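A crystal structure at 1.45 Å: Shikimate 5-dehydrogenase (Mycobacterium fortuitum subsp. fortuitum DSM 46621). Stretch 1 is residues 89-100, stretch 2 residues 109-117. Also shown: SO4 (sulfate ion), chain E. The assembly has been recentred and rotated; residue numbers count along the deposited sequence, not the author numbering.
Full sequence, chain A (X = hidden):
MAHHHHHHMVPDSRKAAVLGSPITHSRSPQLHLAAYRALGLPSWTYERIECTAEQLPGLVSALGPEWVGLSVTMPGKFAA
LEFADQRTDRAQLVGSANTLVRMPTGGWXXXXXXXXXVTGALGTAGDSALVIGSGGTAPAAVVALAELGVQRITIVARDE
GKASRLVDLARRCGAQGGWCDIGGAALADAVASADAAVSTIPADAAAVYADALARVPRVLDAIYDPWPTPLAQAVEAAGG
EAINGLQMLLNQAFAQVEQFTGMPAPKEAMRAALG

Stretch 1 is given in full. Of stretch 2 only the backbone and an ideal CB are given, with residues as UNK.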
# COMPACT_ATOMS: atom_id res chain seq x y z
N ASP A 89 5.85 7.10 -12.88
CA ASP A 89 4.59 6.97 -13.61
C ASP A 89 3.51 6.32 -12.72
O ASP A 89 2.35 6.73 -12.75
CB ASP A 89 4.74 6.12 -14.87
CG ASP A 89 5.58 6.78 -15.93
OD1 ASP A 89 5.83 8.00 -15.85
OD2 ASP A 89 5.98 6.07 -16.88
N ARG A 90 3.87 5.31 -11.91
CA ARG A 90 2.83 4.67 -11.12
C ARG A 90 2.30 5.58 -10.00
O ARG A 90 1.12 5.54 -9.72
CB ARG A 90 3.30 3.34 -10.57
CG ARG A 90 4.46 3.46 -9.55
CD ARG A 90 4.93 2.03 -9.21
NE ARG A 90 5.92 2.10 -8.13
CZ ARG A 90 6.27 1.05 -7.39
NH1 ARG A 90 5.69 -0.15 -7.62
NH2 ARG A 90 7.16 1.20 -6.41
N ALA A 91 3.14 6.45 -9.43
CA ALA A 91 2.65 7.42 -8.44
C ALA A 91 1.67 8.37 -9.12
O ALA A 91 0.61 8.71 -8.53
CB ALA A 91 3.80 8.22 -7.82
N GLN A 92 2.00 8.84 -10.32
CA GLN A 92 1.06 9.73 -11.02
C GLN A 92 -0.27 9.03 -11.31
O GLN A 92 -1.35 9.67 -11.22
CB GLN A 92 1.62 10.23 -12.35
CG GLN A 92 2.87 11.05 -12.23
CD GLN A 92 3.24 11.76 -13.55
OE1 GLN A 92 2.47 12.57 -14.07
NE2 GLN A 92 4.43 11.44 -14.08
N LEU A 93 -0.21 7.75 -11.65
CA LEU A 93 -1.41 6.99 -11.99
C LEU A 93 -2.28 6.75 -10.74
O LEU A 93 -3.50 6.91 -10.77
CB LEU A 93 -0.98 5.69 -12.67
CG LEU A 93 -2.02 4.82 -13.33
CD1 LEU A 93 -2.87 5.54 -14.41
CD2 LEU A 93 -1.28 3.60 -13.90
N VAL A 94 -1.65 6.37 -9.61
CA VAL A 94 -2.40 6.27 -8.36
C VAL A 94 -2.97 7.65 -7.97
O VAL A 94 -4.12 7.74 -7.52
CB VAL A 94 -1.52 5.75 -7.19
CG1 VAL A 94 -2.34 5.80 -5.88
CG2 VAL A 94 -1.04 4.34 -7.50
N GLY A 95 -2.18 8.69 -8.14
CA GLY A 95 -2.64 10.02 -7.78
C GLY A 95 -2.07 10.46 -6.43
O GLY A 95 -2.48 11.48 -5.91
N SER A 96 -1.11 9.73 -5.87
CA SER A 96 -0.57 10.11 -4.56
C SER A 96 0.75 9.37 -4.40
O SER A 96 1.01 8.41 -5.11
CB SER A 96 -1.55 9.75 -3.40
OG SER A 96 -1.53 8.34 -3.19
N ALA A 97 1.56 9.81 -3.43
CA ALA A 97 2.87 9.21 -3.17
C ALA A 97 3.09 8.92 -1.70
O ALA A 97 2.85 9.80 -0.84
CB ALA A 97 4.01 10.15 -3.68
N ASN A 98 3.55 7.71 -1.38
CA ASN A 98 3.88 7.41 0.00
C ASN A 98 5.39 7.39 0.26
O ASN A 98 5.82 6.98 1.32
CB ASN A 98 3.28 6.07 0.43
CG ASN A 98 4.06 4.89 -0.15
OD1 ASN A 98 4.67 5.01 -1.20
ND2 ASN A 98 4.10 3.76 0.56
N THR A 99 6.17 7.84 -0.72
CA THR A 99 7.63 7.73 -0.68
C THR A 99 8.25 8.91 -1.37
O THR A 99 7.81 9.30 -2.46
CB THR A 99 8.14 6.45 -1.39
OG1 THR A 99 7.46 5.29 -0.87
CG2 THR A 99 9.68 6.25 -1.19
N LEU A 100 9.26 9.49 -0.71
CA LEU A 100 10.06 10.57 -1.33
C LEU A 100 11.51 10.16 -1.22
O LEU A 100 11.97 9.84 -0.13
CB LEU A 100 9.82 11.91 -0.64
CG LEU A 100 8.44 12.53 -0.88
CD1 LEU A 100 8.18 13.66 0.12
CD2 LEU A 100 8.34 13.00 -2.34
N UNK A 109 12.32 12.56 -5.57
CA UNK A 109 11.49 11.75 -6.44
C UNK A 109 10.35 11.09 -5.64
O UNK A 109 10.61 10.37 -4.65
CB UNK A 109 12.34 10.69 -7.14
N UNK A 110 9.12 11.30 -6.08
CA UNK A 110 7.96 10.68 -5.47
C UNK A 110 7.65 9.31 -6.05
O UNK A 110 7.70 9.13 -7.26
CB UNK A 110 6.74 11.59 -5.63
N UNK A 111 7.32 8.35 -5.19
CA UNK A 111 6.89 7.06 -5.68
C UNK A 111 5.73 6.59 -4.82
O UNK A 111 5.45 7.17 -3.73
CB UNK A 111 8.04 6.05 -5.67
N UNK A 112 5.04 5.57 -5.29
CA UNK A 112 3.98 4.97 -4.50
C UNK A 112 4.25 3.48 -4.30
O UNK A 112 4.04 2.69 -5.21
CB UNK A 112 2.62 5.19 -5.17
N UNK A 113 4.76 3.10 -3.12
CA UNK A 113 5.03 1.70 -2.90
C UNK A 113 3.86 0.97 -2.24
O UNK A 113 3.94 -0.23 -2.02
CB UNK A 113 6.29 1.55 -2.04
N UNK A 114 2.73 1.68 -2.00
CA UNK A 114 1.49 0.98 -1.62
C UNK A 114 1.12 0.01 -2.77
O UNK A 114 0.53 -1.06 -2.52
CB UNK A 114 0.36 1.97 -1.35
N UNK A 115 1.46 0.38 -4.01
CA UNK A 115 1.25 -0.52 -5.13
C UNK A 115 2.01 -1.86 -4.92
O UNK A 115 1.46 -2.96 -5.13
CB UNK A 115 1.70 0.16 -6.43
N UNK A 116 3.28 -1.77 -4.49
CA UNK A 116 4.06 -2.96 -4.20
C UNK A 116 3.46 -3.75 -3.04
O UNK A 116 3.60 -4.98 -2.98
CB UNK A 116 5.51 -2.58 -3.89
N UNK A 117 2.87 -3.04 -2.06
CA UNK A 117 2.19 -3.74 -0.98
C UNK A 117 1.21 -4.78 -1.52
O UNK A 117 1.17 -5.94 -1.05
CB UNK A 117 1.46 -2.74 -0.08
S SO4 E . 1.55 3.97 4.21
O1 SO4 E . 1.34 2.59 4.74
O2 SO4 E . 0.34 4.75 4.58
O3 SO4 E . 2.76 4.62 4.80
O4 SO4 E . 1.91 3.79 2.79

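Position 109 has strand angles, and its CB points away from stretch 1, with none of its atoms within 5.5 Å. Almost any side chain would suit. It is Arg109; its side chain comes no closer than 6.0 Å to stretch 1.

Position 110 is a strand residue paired with Leu100. Its ideal CB lies 3.7 Å from Ala97 CB and 3.9 Å from Leu100 CD2. Thr99 O is 4.1 Å from the same CB, so a small residue such as alanine fits most easily. It is Ala110, whose CB packs 3.6 Å from Ala97 CB.

Position 111 pairs with Thr99, antiparallel. Its N donates to Thr99 O (2.9 Å). The CB shares a face with the Thr99 side chain, and Arg90 NH2 is 5.0 Å from it. An acid would suit this charge; a neutral acceptor could serve partly. It is Asp111. Arg90 NE donates to Asp111 OD1 (2.8 Å) and Arg90 NH2 to Asp111 OD2 (2.9 Å), a two-pronged salt bridge at the guanidinium edge.

Position 112 has its CB 3.6 Å from Ser96 O and 4.0 Å from Ala91 CA, just before a helix. Ser96 O calls for a donor, and the coming helix for a capping acceptor. Asparagine offers both; serine or threonine might cap. It is Asn112. Asn112 ND2 donates to Ser96 O (3.0 Å), while Asn112 OD1 accepts from the N of 115 (3.3 Å), a capping bond.

At position 113 the backbone N donates to Asn98 OD1 (2.7 Å). The CB is near Asn98 OD1 and Thr99 OG1, so a small polar residue suits, serine or threonine among them. It is Thr113. Asn98 ND2 donates to Thr113 OG1 (3.0 Å).

Position 114 is helical, with its CB sideways and 4.6 Å from Asn98 ND2. Several polar residues would do. It is Asp114. Asp114 OD1 lies 2.6 Å from sulfate O4. Asn98 ND2 donates to that same O4 (3.1 Å).

Position 115 points toward stretch 1, between Arg90 NH1 (4.2 Å from its CB) and Val94 CG2 (5.1 Å). A medium aliphatic residue would suit. It is Val115; its CG2 meets Val94 CG2 at 3.6 Å.

Position 116 has its CB 4.5 Å from Arg90 NH1. An acid, Asp or perhaps Glu, is favoured. It is Asp116. Arg90 NH1 donates to Asp116 OD1 (2.9 Å) and Arg90 NH2 to Asp116 OD2 (2.8 Å), so Arg90 bridges two acids.

Position 117 is helical and out of reach. A CB would be crowded by the O of 114 (3.1 Å). It is Gly117.

Stretch 2, residues 109-117: RADNTDVDG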
# COMPACT_ATOMS: atom_id res chain seq x y z
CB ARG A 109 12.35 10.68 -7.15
CG ARG A 109 11.55 9.81 -8.17
CD ARG A 109 12.50 8.74 -8.81
NE ARG A 109 12.80 7.70 -7.81
CZ ARG A 109 14.02 7.23 -7.53
NH1 ARG A 109 15.10 7.66 -8.18
NH2 ARG A 109 14.16 6.31 -6.57
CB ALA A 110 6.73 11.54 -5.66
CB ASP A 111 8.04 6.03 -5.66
CG ASP A 111 7.74 4.74 -6.44
OD1 ASP A 111 6.79 4.67 -7.26
OD2 ASP A 111 8.53 3.77 -6.24
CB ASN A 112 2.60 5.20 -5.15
CG ASN A 112 1.49 4.81 -4.22
OD1 ASN A 112 1.46 3.65 -3.76
ND2 ASN A 112 0.57 5.76 -3.89
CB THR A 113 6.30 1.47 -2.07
OG1 THR A 113 6.04 1.86 -0.70
CG2 THR A 113 7.49 2.22 -2.68
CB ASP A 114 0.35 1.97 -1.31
CG ASP A 114 0.65 2.80 -0.10
OD1 ASP A 114 1.13 2.24 0.90
OD2 ASP A 114 0.41 4.01 -0.11
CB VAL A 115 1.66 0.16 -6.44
CG1 VAL A 115 1.69 -0.84 -7.54
CG2 VAL A 115 0.66 1.30 -6.76
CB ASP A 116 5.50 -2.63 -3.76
CG ASP A 116 6.29 -1.90 -4.80
OD1 ASP A 116 6.39 -2.38 -5.91
OD2 ASP A 116 6.80 -0.81 -4.50
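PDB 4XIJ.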